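Local atomic coordinates of lysyl oxidase (Pichia pastoris, PDB entry 1W7C), a protein that probably oxidises primary amines, with lysine side chains among the likely substrates, to aldehydes by means of copper and a topaquinone cofactor. Residues 363-371 with 394-402; 15-23 with 308-316. All coordinates share one frame; numbering follows the deposited sequence. Where two conformers were deposited one is given.

Interaction 1: 363-371 with 394-402; sequences VGNRFSLVP and NRTLSYCVF. With NAG (2-acetamido-2-deoxy-beta-D-glucopyranose), chain T.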
# COMPACT_ATOMS: atom_id res chain seq x y z
N VAL A 363 22.25 -9.82 -7.81
CA VAL A 363 21.05 -9.08 -8.18
C VAL A 363 21.37 -8.07 -9.30
O VAL A 363 20.49 -7.71 -10.09
CB VAL A 363 20.48 -8.35 -6.91
CG1 VAL A 363 19.28 -7.50 -7.22
CG2 VAL A 363 20.13 -9.35 -5.80
N GLY A 364 22.63 -7.64 -9.39
CA GLY A 364 23.08 -6.60 -10.31
C GLY A 364 23.74 -7.08 -11.59
O GLY A 364 24.34 -6.28 -12.32
N ASN A 365 23.62 -8.37 -11.87
CA ASN A 365 24.25 -8.98 -13.05
C ASN A 365 23.24 -9.64 -13.97
O ASN A 365 23.54 -10.67 -14.58
CB ASN A 365 25.35 -9.97 -12.64
CG ASN A 365 24.82 -11.09 -11.77
OD1 ASN A 365 23.64 -11.10 -11.39
ND2 ASN A 365 25.72 -12.02 -11.39
N ARG A 366 22.08 -9.00 -14.12
CA ARG A 366 20.97 -9.57 -14.87
C ARG A 366 20.72 -8.81 -16.16
O ARG A 366 21.67 -8.51 -16.92
CB ARG A 366 19.75 -9.71 -13.93
CG ARG A 366 20.09 -10.52 -12.67
CD ARG A 366 20.47 -11.97 -12.98
NE ARG A 366 21.12 -12.58 -11.85
CZ ARG A 366 21.54 -13.84 -11.84
NH1 ARG A 366 21.24 -14.67 -12.84
NH2 ARG A 366 22.26 -14.26 -10.84
N PHE A 367 19.45 -8.54 -16.49
CA PHE A 367 19.08 -8.17 -17.86
C PHE A 367 18.66 -6.72 -17.96
O PHE A 367 18.38 -6.07 -16.97
CB PHE A 367 17.89 -8.99 -18.34
CG PHE A 367 18.10 -10.48 -18.33
CD1 PHE A 367 17.80 -11.24 -17.20
CD2 PHE A 367 18.48 -11.14 -19.50
CE1 PHE A 367 17.95 -12.61 -17.21
CE2 PHE A 367 18.63 -12.53 -19.52
CZ PHE A 367 18.35 -13.26 -18.38
N SER A 368 18.58 -6.23 -19.20
CA SER A 368 18.08 -4.88 -19.50
C SER A 368 16.56 -4.80 -19.24
O SER A 368 15.85 -5.81 -19.28
CB SER A 368 18.34 -4.54 -20.96
OG SER A 368 19.72 -4.48 -21.25
N LEU A 369 16.10 -3.57 -19.03
CA LEU A 369 14.68 -3.22 -18.97
C LEU A 369 14.09 -3.17 -20.39
O LEU A 369 14.75 -2.75 -21.33
CB LEU A 369 14.51 -1.85 -18.31
CG LEU A 369 14.88 -1.77 -16.85
CD1 LEU A 369 15.18 -0.35 -16.43
CD2 LEU A 369 13.81 -2.38 -16.02
N VAL A 370 12.83 -3.58 -20.52
CA VAL A 370 12.08 -3.53 -21.79
C VAL A 370 11.41 -2.18 -21.89
O VAL A 370 10.48 -1.89 -21.14
CB VAL A 370 11.05 -4.63 -21.86
CG1 VAL A 370 10.27 -4.53 -23.15
CG2 VAL A 370 11.74 -6.04 -21.68
N PRO A 371 11.86 -1.33 -22.81
CA PRO A 371 11.26 -0.01 -22.96
C PRO A 371 9.75 -0.07 -23.18
O PRO A 371 9.24 -0.99 -23.84
CB PRO A 371 11.96 0.57 -24.23
CG PRO A 371 13.29 -0.13 -24.23
CD PRO A 371 12.97 -1.52 -23.78
N ASN A 394 29.05 -4.53 -19.65
CA ASN A 394 28.38 -3.26 -19.78
C ASN A 394 26.90 -3.55 -19.98
O ASN A 394 26.52 -4.23 -20.94
CB ASN A 394 28.94 -2.55 -21.01
CG ASN A 394 29.05 -1.07 -20.86
OD1 ASN A 394 29.08 -0.53 -19.77
ND2 ASN A 394 29.19 -0.41 -22.01
N ARG A 395 26.05 -2.99 -19.14
CA ARG A 395 24.62 -3.25 -19.19
C ARG A 395 23.85 -1.99 -19.48
O ARG A 395 23.68 -1.14 -18.62
CB ARG A 395 24.15 -3.83 -17.86
CG ARG A 395 24.40 -5.27 -17.71
CD ARG A 395 23.73 -5.92 -16.49
NE ARG A 395 24.31 -7.24 -16.35
CZ ARG A 395 25.52 -7.47 -15.89
NH1 ARG A 395 26.23 -6.49 -15.36
NH2 ARG A 395 25.98 -8.72 -15.86
N THR A 396 23.41 -1.86 -20.71
CA THR A 396 22.57 -0.73 -21.08
C THR A 396 21.16 -1.03 -20.56
O THR A 396 20.80 -2.17 -20.21
CB THR A 396 22.54 -0.51 -22.59
OG1 THR A 396 21.96 -1.64 -23.21
CG2 THR A 396 23.99 -0.39 -23.11
N LEU A 397 20.39 0.03 -20.46
CA LEU A 397 19.01 -0.06 -19.99
C LEU A 397 18.94 -0.77 -18.63
O LEU A 397 18.02 -1.53 -18.33
CB LEU A 397 18.10 -0.69 -21.04
CG LEU A 397 17.67 0.19 -22.25
CD1 LEU A 397 18.71 1.08 -22.91
CD2 LEU A 397 16.97 -0.70 -23.21
N SER A 398 19.92 -0.50 -17.77
CA SER A 398 20.06 -1.16 -16.49
C SER A 398 19.11 -0.63 -15.40
O SER A 398 18.58 -1.41 -14.62
CB SER A 398 21.51 -1.01 -16.00
OG SER A 398 21.70 -1.61 -14.74
N TYR A 399 18.92 0.67 -15.38
CA TYR A 399 17.90 1.27 -14.55
C TYR A 399 17.26 2.41 -15.29
O TYR A 399 17.82 2.91 -16.26
CB TYR A 399 18.42 1.67 -13.16
CG TYR A 399 19.43 2.80 -13.11
CD1 TYR A 399 19.03 4.10 -12.92
CD2 TYR A 399 20.78 2.55 -13.18
CE1 TYR A 399 19.95 5.13 -12.78
CE2 TYR A 399 21.72 3.58 -13.04
CZ TYR A 399 21.29 4.87 -12.85
OH TYR A 399 22.20 5.90 -12.71
N CYS A 400 16.05 2.77 -14.89
CA CYS A 400 15.34 3.86 -15.54
C CYS A 400 14.88 4.88 -14.52
O CYS A 400 14.70 4.55 -13.32
CB CYS A 400 14.12 3.37 -16.35
SG CYS A 400 12.74 2.81 -15.29
N VAL A 401 14.70 6.10 -15.01
CA VAL A 401 14.23 7.22 -14.24
C VAL A 401 13.07 7.86 -14.95
O VAL A 401 13.16 8.14 -16.14
CB VAL A 401 15.38 8.23 -14.07
CG1 VAL A 401 14.91 9.45 -13.24
CG2 VAL A 401 16.63 7.55 -13.44
N PHE A 402 11.96 8.07 -14.27
CA PHE A 402 10.79 8.68 -14.87
C PHE A 402 9.96 9.46 -13.86
O PHE A 402 9.97 9.17 -12.66
CB PHE A 402 9.89 7.66 -15.60
CG PHE A 402 9.27 6.60 -14.71
CD1 PHE A 402 9.97 5.44 -14.41
CD2 PHE A 402 7.98 6.75 -14.22
CE1 PHE A 402 9.41 4.45 -13.62
CE2 PHE A 402 7.41 5.75 -13.42
CZ PHE A 402 8.13 4.61 -13.13
C1 NAG T . 29.06 1.03 -21.94
C2 NAG T . 30.32 1.41 -22.75
C3 NAG T . 30.36 2.91 -23.02
C4 NAG T . 29.07 3.35 -23.70
C5 NAG T . 27.86 2.85 -22.89
C6 NAG T . 26.55 3.18 -23.61
C7 NAG T . 32.39 0.14 -22.71
C8 NAG T . 33.83 0.28 -22.31
N2 NAG T . 31.54 0.98 -22.11
O3 NAG T . 31.46 3.25 -23.86
O4 NAG T . 29.07 4.76 -23.85
O5 NAG T . 27.95 1.45 -22.73
O6 NAG T . 26.45 2.38 -24.77
O7 NAG T . 32.05 -0.70 -23.54
O HOH W 1 19.75 -4.17 -23.98
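Leu369 N donates to Leu397 O over 2.9 Å, and the N-H...O angle of 170° makes this a nearly straight backbone bond. One residue earlier, Ser368 OG gives its proton to Thr396 O at 2.8 Å, approaching from above the carbonyl plane and not along a lone pair. A chi1 of -64° sets OG beside the Ser368 N, facing Thr396 O. A water donates to Ser368 OG at 2.7 Å. Beyond these polar links, Leu369 CD1 lies 3.9 Å from Cys400 CB, and Pro371 CG meets Leu397 CD2 at 3.9 Å, the two side chains crossing at about a right angle. At the other end, Arg395 reaches in with an extended chain. Arg395 NE donates to Arg366 O (3.0 Å), near the guanidinium plane but bent to 139° at the hydrogen, while Asn365 CA stands 3.3 Å above one face of the Arg395 guanidinium, off-centre, near the edge of the group.

The backbone and Ser368 bonds sit at the corner that strand 391-405 makes at Thr396 and Leu397 within the enzyme domain of a copper amine oxidase, Arg395 lying just before it and Cys400 beyond. Just past the corner, Ser398 and Tyr399 pair together opposite Phe382, making a classic bulge. In the next shell, Thr386 bonds Arg395 NH1, which with the Arg366 bond limits rotation of the guanidinium, and Cys375 closes a disulfide with Cys400. Asn394, just ahead of the corner, carries an N-linked sugar, while on the loop Phe367 and Val370 pack against Thr414 and Ile421 of the second subunit.

Interaction 2: 15-23 with 308-316; sequences APKTNIWTS and GFYTSWSRD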
# COMPACT_ATOMS: atom_id res chain seq x y z
N ALA A 15 27.05 17.75 -11.08
CA ALA A 15 26.92 17.27 -9.72
C ALA A 15 27.74 18.17 -8.80
O ALA A 15 28.79 18.73 -9.25
CB ALA A 15 27.41 15.88 -9.62
N PRO A 16 27.27 18.41 -7.58
CA PRO A 16 28.03 19.19 -6.60
C PRO A 16 29.43 18.64 -6.32
O PRO A 16 30.36 19.41 -6.05
CB PRO A 16 27.16 19.11 -5.34
CG PRO A 16 25.80 18.87 -5.86
CD PRO A 16 25.95 18.01 -7.07
N LYS A 17 29.56 17.32 -6.33
CA LYS A 17 30.81 16.64 -6.02
C LYS A 17 30.96 15.45 -6.96
O LYS A 17 30.07 15.16 -7.76
CB LYS A 17 30.80 16.17 -4.58
CG LYS A 17 30.74 17.31 -3.56
CD LYS A 17 32.12 17.94 -3.33
CE LYS A 17 32.09 19.17 -2.41
NZ LYS A 17 33.45 19.44 -1.74
N THR A 18 32.09 14.76 -6.88
CA THR A 18 32.36 13.52 -7.60
C THR A 18 31.59 12.37 -6.96
O THR A 18 31.51 12.28 -5.72
CB THR A 18 33.88 13.21 -7.50
OG1 THR A 18 34.62 14.22 -8.22
CG2 THR A 18 34.24 11.91 -8.20
N ASN A 19 31.13 11.44 -7.78
CA ASN A 19 30.52 10.24 -7.27
C ASN A 19 31.60 9.26 -6.79
O ASN A 19 32.10 8.41 -7.56
CB ASN A 19 29.65 9.66 -8.34
CG ASN A 19 28.83 8.45 -7.83
OD1 ASN A 19 29.17 7.77 -6.85
ND2 ASN A 19 27.73 8.18 -8.51
N ILE A 20 31.94 9.38 -5.52
CA ILE A 20 32.98 8.59 -4.89
C ILE A 20 32.55 7.15 -4.60
O ILE A 20 33.33 6.35 -4.09
CB ILE A 20 33.47 9.29 -3.59
CG1 ILE A 20 32.30 9.60 -2.64
CG2 ILE A 20 34.21 10.57 -3.97
CD1 ILE A 20 32.72 10.01 -1.25
N TRP A 21 31.29 6.83 -4.93
CA TRP A 21 30.75 5.50 -4.73
C TRP A 21 30.64 4.72 -6.03
O TRP A 21 30.18 3.58 -6.00
CB TRP A 21 29.36 5.58 -4.03
CG TRP A 21 29.35 6.45 -2.83
CD1 TRP A 21 29.69 6.10 -1.57
CD2 TRP A 21 29.02 7.84 -2.78
NE1 TRP A 21 29.57 7.17 -0.72
CE2 TRP A 21 29.18 8.26 -1.45
CE3 TRP A 21 28.62 8.78 -3.74
CZ2 TRP A 21 28.89 9.55 -1.04
CZ3 TRP A 21 28.34 10.06 -3.33
CH2 TRP A 21 28.49 10.45 -1.99
N THR A 22 31.02 5.33 -7.14
CA THR A 22 30.71 4.74 -8.43
C THR A 22 31.54 3.48 -8.70
O THR A 22 32.65 3.32 -8.17
CB THR A 22 30.91 5.82 -9.53
OG1 THR A 22 30.19 5.45 -10.70
CG2 THR A 22 32.39 5.95 -9.93
N SER A 23 30.99 2.62 -9.55
CA SER A 23 31.68 1.38 -9.91
C SER A 23 33.00 1.68 -10.59
O SER A 23 33.23 2.79 -11.10
CB SER A 23 30.81 0.51 -10.84
OG SER A 23 30.67 1.11 -12.13
N GLY A 308 18.12 15.71 -4.55
CA GLY A 308 19.35 15.34 -5.21
C GLY A 308 19.88 14.03 -4.64
O GLY A 308 19.66 13.73 -3.46
N PHE A 309 20.60 13.26 -5.45
CA PHE A 309 21.23 12.02 -5.00
C PHE A 309 22.16 11.48 -6.07
O PHE A 309 22.02 11.82 -7.23
CB PHE A 309 20.21 10.93 -4.58
CG PHE A 309 19.21 10.57 -5.65
CD1 PHE A 309 17.97 11.18 -5.67
CD2 PHE A 309 19.53 9.68 -6.68
CE1 PHE A 309 17.05 10.89 -6.67
CE2 PHE A 309 18.59 9.37 -7.68
CZ PHE A 309 17.37 9.98 -7.67
N TYR A 310 23.06 10.61 -5.64
CA TYR A 310 23.91 9.84 -6.53
C TYR A 310 23.47 8.40 -6.51
O TYR A 310 23.04 7.88 -5.48
CB TYR A 310 25.37 9.89 -6.07
CG TYR A 310 25.97 11.27 -5.97
CD1 TYR A 310 25.80 12.03 -4.83
CD2 TYR A 310 26.79 11.78 -6.96
CE1 TYR A 310 26.36 13.30 -4.72
CE2 TYR A 310 27.36 13.05 -6.85
CZ TYR A 310 27.16 13.79 -5.72
OH TYR A 310 27.72 15.05 -5.62
N THR A 311 23.63 7.73 -7.65
CA THR A 311 23.42 6.28 -7.69
C THR A 311 24.75 5.54 -7.89
O THR A 311 25.74 6.08 -8.37
CB THR A 311 22.49 5.85 -8.84
OG1 THR A 311 23.13 6.12 -10.07
CG2 THR A 311 21.14 6.59 -8.81
N SER A 312 24.75 4.31 -7.43
CA SER A 312 25.86 3.39 -7.58
C SER A 312 25.31 2.03 -7.88
O SER A 312 24.19 1.71 -7.50
CB SER A 312 26.70 3.36 -6.28
OG SER A 312 27.79 2.48 -6.45
N TRP A 313 26.12 1.19 -8.53
CA TRP A 313 25.69 -0.15 -8.94
C TRP A 313 26.71 -1.19 -8.55
O TRP A 313 27.92 -1.01 -8.78
CB TRP A 313 25.54 -0.16 -10.48
CG TRP A 313 24.87 -1.40 -10.96
CD1 TRP A 313 25.48 -2.59 -11.32
CD2 TRP A 313 23.47 -1.59 -11.17
NE1 TRP A 313 24.53 -3.49 -11.73
CE2 TRP A 313 23.29 -2.91 -11.64
CE3 TRP A 313 22.34 -0.77 -11.03
CZ2 TRP A 313 22.04 -3.41 -11.97
CZ3 TRP A 313 21.09 -1.27 -11.38
CH2 TRP A 313 20.96 -2.59 -11.82
N SER A 314 26.23 -2.29 -7.98
CA SER A 314 27.08 -3.44 -7.68
C SER A 314 26.52 -4.72 -8.25
O SER A 314 25.31 -4.86 -8.44
CB SER A 314 27.26 -3.61 -6.18
OG SER A 314 26.08 -4.12 -5.55
N ARG A 315 27.42 -5.66 -8.52
CA ARG A 315 27.04 -6.99 -8.95
C ARG A 315 26.17 -7.68 -7.90
O ARG A 315 25.16 -8.32 -8.23
CB ARG A 315 28.32 -7.79 -9.23
CG ARG A 315 28.11 -9.25 -9.48
CD ARG A 315 28.50 -10.11 -8.23
NE ARG A 315 28.20 -11.52 -8.45
CZ ARG A 315 27.62 -12.31 -7.60
NH1 ARG A 315 27.30 -11.89 -6.38
NH2 ARG A 315 27.39 -13.56 -7.94
N ASP A 316 26.51 -7.54 -6.63
CA ASP A 316 25.77 -8.24 -5.59
C ASP A 316 24.31 -7.77 -5.49
O ASP A 316 23.40 -8.60 -5.41
CB ASP A 316 26.39 -8.04 -4.21
CG ASP A 316 27.71 -8.76 -4.00
OD1 ASP A 316 28.14 -9.59 -4.86
OD2 ASP A 316 28.39 -8.49 -2.98
O HOH W 2 27.51 5.27 -10.40
O HOH W 3 28.14 2.58 -10.31
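Thr311 O is held by two donors: Asn19 ND2 at 2.9 Å, with an N-H...O angle of 159°, and a water 2.8 Å from Thr311 O that in turn accepts from Thr22 OG1. Thr311 O lies in the plane of the Asn19 amide. A chi1 of -173° swings that amide away from the backbone N and out to strand 307-314; the same ND2 also serves Glu299 O. Asn19 OD1 accepts from Trp21 N in the carbonyl plane at 3.0 Å, an Asx turn set within the type I turn from Asn19 to Thr22. That turn presents Trp21 O to Ser312 OG, which donates to it over 2.7 Å from above the carbonyl plane. A second water joins Ser23 N to Trp313 N. The 15-23 loop, which follows strand 11-12, thus lies against strand 307-314, while helix 65-73 touches its Ile20 and Trp21. The Tyr310 ring supplies the apolar part, its OH near the Lys17 backbone: Trp21 CZ3 sits 3.5 Å above one face of the Tyr310 ring, off-centre, and Ala15 CB reaches Tyr310 CE2. The bonding pattern supports this orientation of the Asn19 amide, ND2 donating and OD1 accepting, and one side chain both shapes the turn and ties it to the strand.

Interaction 2 joins the loop between strand 11-12 and helix 26-39 to strand 307-314, bringing together chain regions 285 residues apart; interaction 1, later in the sequence, closes a much shorter loop of the enzyme domain onto strand 391-405. Their centres lie about 16 Å apart, yet the two touch directly. Tyr399 OH and Thr311 OG1, 2.8 Å apart, probably share a hydrogen bond, and Trp313 NE1 probably donates to Gly364 O at 2.9 Å. Strand 307-314 thus contacts both the 15-23 loop and residues of interaction 1, linking the N-terminal region through the catalytic domain's strands to the loop that reaches the second subunit.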